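Local coordinates for YjbQ family protein (Aeropyrum pernix, PDB 2P6H) that is of unknown function but belongs to the YjbQ (UPF0047) family, whose members remain largely uncharacterised, at residues 4-9 / 17-22. Numbering follows the deposited sequence.
Sequences GSFTVK and LDVTGK. With SO4 (sulfate ion), chain E.
Phe6 CG lies between the backbone N and the carbonyl carbon (chi1 64°), which turns the ring toward Val19 and Lys22, and Lys22, extended beyond CG, runs across one face of that ring. Lys22 CB sits over the ring centre, 3.7 Å from the centroid and 7° off the normal, a CH-pi contact, while Lys22 CD reaches Phe6 CD1 at 3.5 Å. Val19, at the N-cap position of helix 20-28, meets the far end of the ring obliquely, its CB 3.9 Å from Phe6 CZ. With an alanine at Phe6, the aliphatic part of Lys22 would probably lose the ring face it lies on, and a gap would open beside Val19. Deeper in, Val8 divides its methyls: CG2 touches Val19 CG1 at 3.9 Å, and CG1 presses tightly on Leu17 CD1 at 3.4 Å. Before the helix, Asp18 OD1 accepts from Thr20 N in an Asx turn and also from Thr20 OG1; the other carboxylate oxygen forms a salt bridge with Arg113. Strand 2-9 is an outermost strand of the five-stranded antiparallel sheet, whereas strand 15-18 edges the three-stranded one, so the apolar side chains join the two sheets and the helix start. Beyond the ring, Lys22 NZ makes a weak bond to Thr7 O and donates to O1 of a sulfate at 3.0 Å. Lys9 N binds sulfate O4 at 3.2 Å, nearly straight at 170°. The sulfate probably comes from the crystallisation liquor, but its two donors are consistent with a small anion site, where the bound charge would partly offset that of Lys22.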
ATOM      1  N   GLY A   4     -17.376  -9.859   6.764  1.00 38.26           N
ATOM      2  CA  GLY A   4     -17.436 -11.129   6.068  1.00 37.37           C
ATOM      3  C   GLY A   4     -16.083 -11.654   5.626  1.00 37.04           C
ATOM      4  O   GLY A   4     -15.051 -11.018   5.837  1.00 35.34           O
ATOM      5  N   SER A   5     -16.093 -12.826   5.006  1.00 36.78           N
ATOM      6  CA  SER A   5     -14.857 -13.438   4.533  1.00 37.22           C
ATOM      7  C   SER A   5     -15.159 -14.599   3.608  1.00 36.55           C
ATOM      8  O   SER A   5     -16.276 -15.114   3.580  1.00 37.45           O
ATOM      9  CB  SER A   5     -14.045 -13.966   5.711  1.00 37.29           C
ATOM     10  OG  SER A   5     -14.644 -15.145   6.225  1.00 39.75           O
ATOM     11  N   PHE A   6     -14.151 -15.004   2.846  1.00 35.46           N
ATOM     12  CA  PHE A   6     -14.271 -16.138   1.956  1.00 33.92           C
ATOM     13  C   PHE A   6     -12.907 -16.766   1.788  1.00 34.40           C
ATOM     14  O   PHE A   6     -11.879 -16.141   1.989  1.00 32.62           O
ATOM     15  CB  PHE A   6     -14.882 -15.709   0.591  1.00 33.14           C
ATOM     16  CG  PHE A   6     -14.018 -14.727  -0.190  1.00 31.93           C
ATOM     17  CD1 PHE A   6     -12.935 -15.189  -0.933  1.00 30.88           C
ATOM     18  CD2 PHE A   6     -14.370 -13.386  -0.232  1.00 31.32           C
ATOM     19  CE1 PHE A   6     -12.198 -14.292  -1.711  1.00 31.51           C
ATOM     20  CE2 PHE A   6     -13.624 -12.496  -1.015  1.00 30.84           C
ATOM     21  CZ  PHE A   6     -12.539 -12.944  -1.757  1.00 29.75           C
ATOM     22  N   THR A   7     -12.906 -18.079   1.469  1.00 33.63           N
ATOM     23  CA  THR A   7     -11.618 -18.752   1.298  1.00 34.42           C
ATOM     24  C   THR A   7     -11.194 -18.785  -0.134  1.00 34.70           C
ATOM     25  O   THR A   7     -12.001 -18.698  -1.051  1.00 33.60           O
ATOM     26  CB  THR A   7     -11.768 -20.194   1.664  1.00 35.39           C
ATOM     27  OG1 THR A   7     -12.771 -20.785   0.835  1.00 37.21           O
ATOM     28  CG2 THR A   7     -12.198 -20.320   3.129  1.00 34.44           C
ATOM     29  N   VAL A   8      -9.865 -18.888  -0.280  1.00 34.38           N
ATOM     30  CA  VAL A   8      -9.240 -18.939  -1.589  1.00 34.61           C
ATOM     31  C   VAL A   8      -8.224 -20.060  -1.543  1.00 35.93           C
ATOM     32  O   VAL A   8      -7.230 -20.003  -0.819  1.00 34.83           O
ATOM     33  CB  VAL A   8      -8.524 -17.601  -1.879  0.65 33.20           C
ATOM     34  CG1 VAL A   8      -7.764 -17.709  -3.209  1.00 33.00           C
ATOM     35  CG2 VAL A   8      -9.518 -16.457  -1.967  1.00 32.75           C
ATOM     36  N   LYS A   9      -8.509 -21.098  -2.313  1.00 36.82           N
ATOM     37  CA  LYS A   9      -7.651 -22.256  -2.395  1.00 38.61           C
ATOM     38  C   LYS A   9      -6.617 -22.038  -3.481  1.00 37.71           C
ATOM     39  O   LYS A   9      -6.928 -21.949  -4.661  1.00 38.12           O
ATOM     40  CB  LYS A   9      -8.515 -23.473  -2.733  1.00 40.99           C
ATOM     41  CG  LYS A   9      -7.784 -24.795  -2.483  1.00 44.84           C
ATOM     42  CD  LYS A   9      -7.603 -25.612  -3.765  1.00 48.61           C
ATOM     43  CE  LYS A   9      -7.492 -27.117  -3.497  1.00 50.44           C
ATOM     44  NZ  LYS A   9      -6.161 -27.589  -3.874  1.00 52.58           N
ATOM     45  N   LEU A  17      -4.526 -14.812  -8.298  1.00 28.19           N
ATOM     46  CA  LEU A  17      -5.916 -15.186  -8.543  1.00 29.00           C
ATOM     47  C   LEU A  17      -6.827 -13.963  -8.521  1.00 28.13           C
ATOM     48  O   LEU A  17      -6.680 -13.103  -7.663  1.00 25.75           O
ATOM     49  CB  LEU A  17      -6.423 -16.156  -7.468  1.00 31.46           C
ATOM     50  CG  LEU A  17      -5.622 -17.438  -7.241  1.00 34.45           C
ATOM     51  CD1 LEU A  17      -6.306 -18.320  -6.216  1.00 36.26           C
ATOM     52  CD2 LEU A  17      -5.509 -18.173  -8.555  1.00 36.49           C
ATOM     53  N   ASP A  18      -7.762 -13.902  -9.469  1.00 27.60           N
ATOM     54  CA  ASP A  18      -8.756 -12.825  -9.549  1.00 27.84           C
ATOM     55  C   ASP A  18      -9.943 -13.207  -8.655  1.00 28.57           C
ATOM     56  O   ASP A  18     -10.716 -14.123  -8.979  1.00 28.58           O
ATOM     57  CB  ASP A  18      -9.255 -12.664 -10.986  1.00 29.26           C
ATOM     58  CG  ASP A  18     -10.275 -11.540 -11.137  1.00 29.56           C
ATOM     59  OD1 ASP A  18     -10.752 -10.982 -10.120  1.00 28.93           O
ATOM     60  OD2 ASP A  18     -10.608 -11.210 -12.296  1.00 31.62           O
ATOM     61  N   VAL A  19     -10.096 -12.508  -7.536  1.00 27.77           N
ATOM     62  CA  VAL A  19     -11.196 -12.808  -6.598  1.00 26.61           C
ATOM     63  C   VAL A  19     -12.261 -11.702  -6.593  1.00 26.00           C
ATOM     64  O   VAL A  19     -13.084 -11.600  -5.692  1.00 25.68           O
ATOM     65  CB  VAL A  19     -10.641 -13.027  -5.169  1.00 28.12           C
ATOM     66  CG1 VAL A  19      -9.672 -14.207  -5.160  1.00 26.84           C
ATOM     67  CG2 VAL A  19      -9.919 -11.780  -4.692  1.00 24.61           C
ATOM     68  N   THR A  20     -12.271 -10.847  -7.610  1.00 26.64           N
ATOM     69  CA  THR A  20     -13.265  -9.758  -7.717  1.00 27.26           C
ATOM     70  C   THR A  20     -14.690 -10.260  -7.549  1.00 30.37           C
ATOM     71  O   THR A  20     -15.512  -9.658  -6.872  1.00 28.15           O
ATOM     72  CB  THR A  20     -13.180  -9.085  -9.088  1.00 27.51           C
ATOM     73  OG1 THR A  20     -11.808  -8.814  -9.390  1.00 27.65           O
ATOM     74  CG2 THR A  20     -13.951  -7.762  -9.072  1.00 28.24           C
ATOM     75  N   GLY A  21     -14.985 -11.374  -8.213  1.00 30.39           N
ATOM     76  CA  GLY A  21     -16.323 -11.938  -8.167  1.00 33.11           C
ATOM     77  C   GLY A  21     -16.858 -12.168  -6.768  1.00 34.32           C
ATOM     78  O   GLY A  21     -17.949 -11.711  -6.424  1.00 33.91           O
ATOM     79  N   LYS A  22     -16.092 -12.886  -5.956  1.00 33.99           N
ATOM     80  CA  LYS A  22     -16.487 -13.195  -4.583  1.00 35.90           C
ATOM     81  C   LYS A  22     -16.676 -11.928  -3.737  1.00 35.68           C
ATOM     82  O   LYS A  22     -17.521 -11.859  -2.854  1.00 35.46           O
ATOM     83  CB  LYS A  22     -15.403 -14.077  -3.961  1.00 36.89           C
ATOM     84  CG  LYS A  22     -15.388 -15.487  -4.553  1.00 38.64           C
ATOM     85  CD  LYS A  22     -14.239 -16.327  -3.995  1.00 40.42           C
ATOM     86  CE  LYS A  22     -14.322 -17.795  -4.420  1.00 42.76           C
ATOM     87  NZ  LYS A  22     -13.002 -18.411  -4.302  1.00 42.84           N
TER
HETATM   88  S   SO4 E 506     -11.968 -21.824  -4.517  1.00 86.01           S
HETATM   89  O1  SO4 E 506     -13.258 -21.309  -4.841  1.00 86.13           O
HETATM   90  O2  SO4 E 506     -11.322 -22.709  -5.422  1.00 86.09           O
HETATM   91  O3  SO4 E 506     -12.073 -22.561  -3.155  1.00 86.34           O
HETATM   92  O4  SO4 E 506     -11.020 -20.759  -4.254  1.00 86.25           O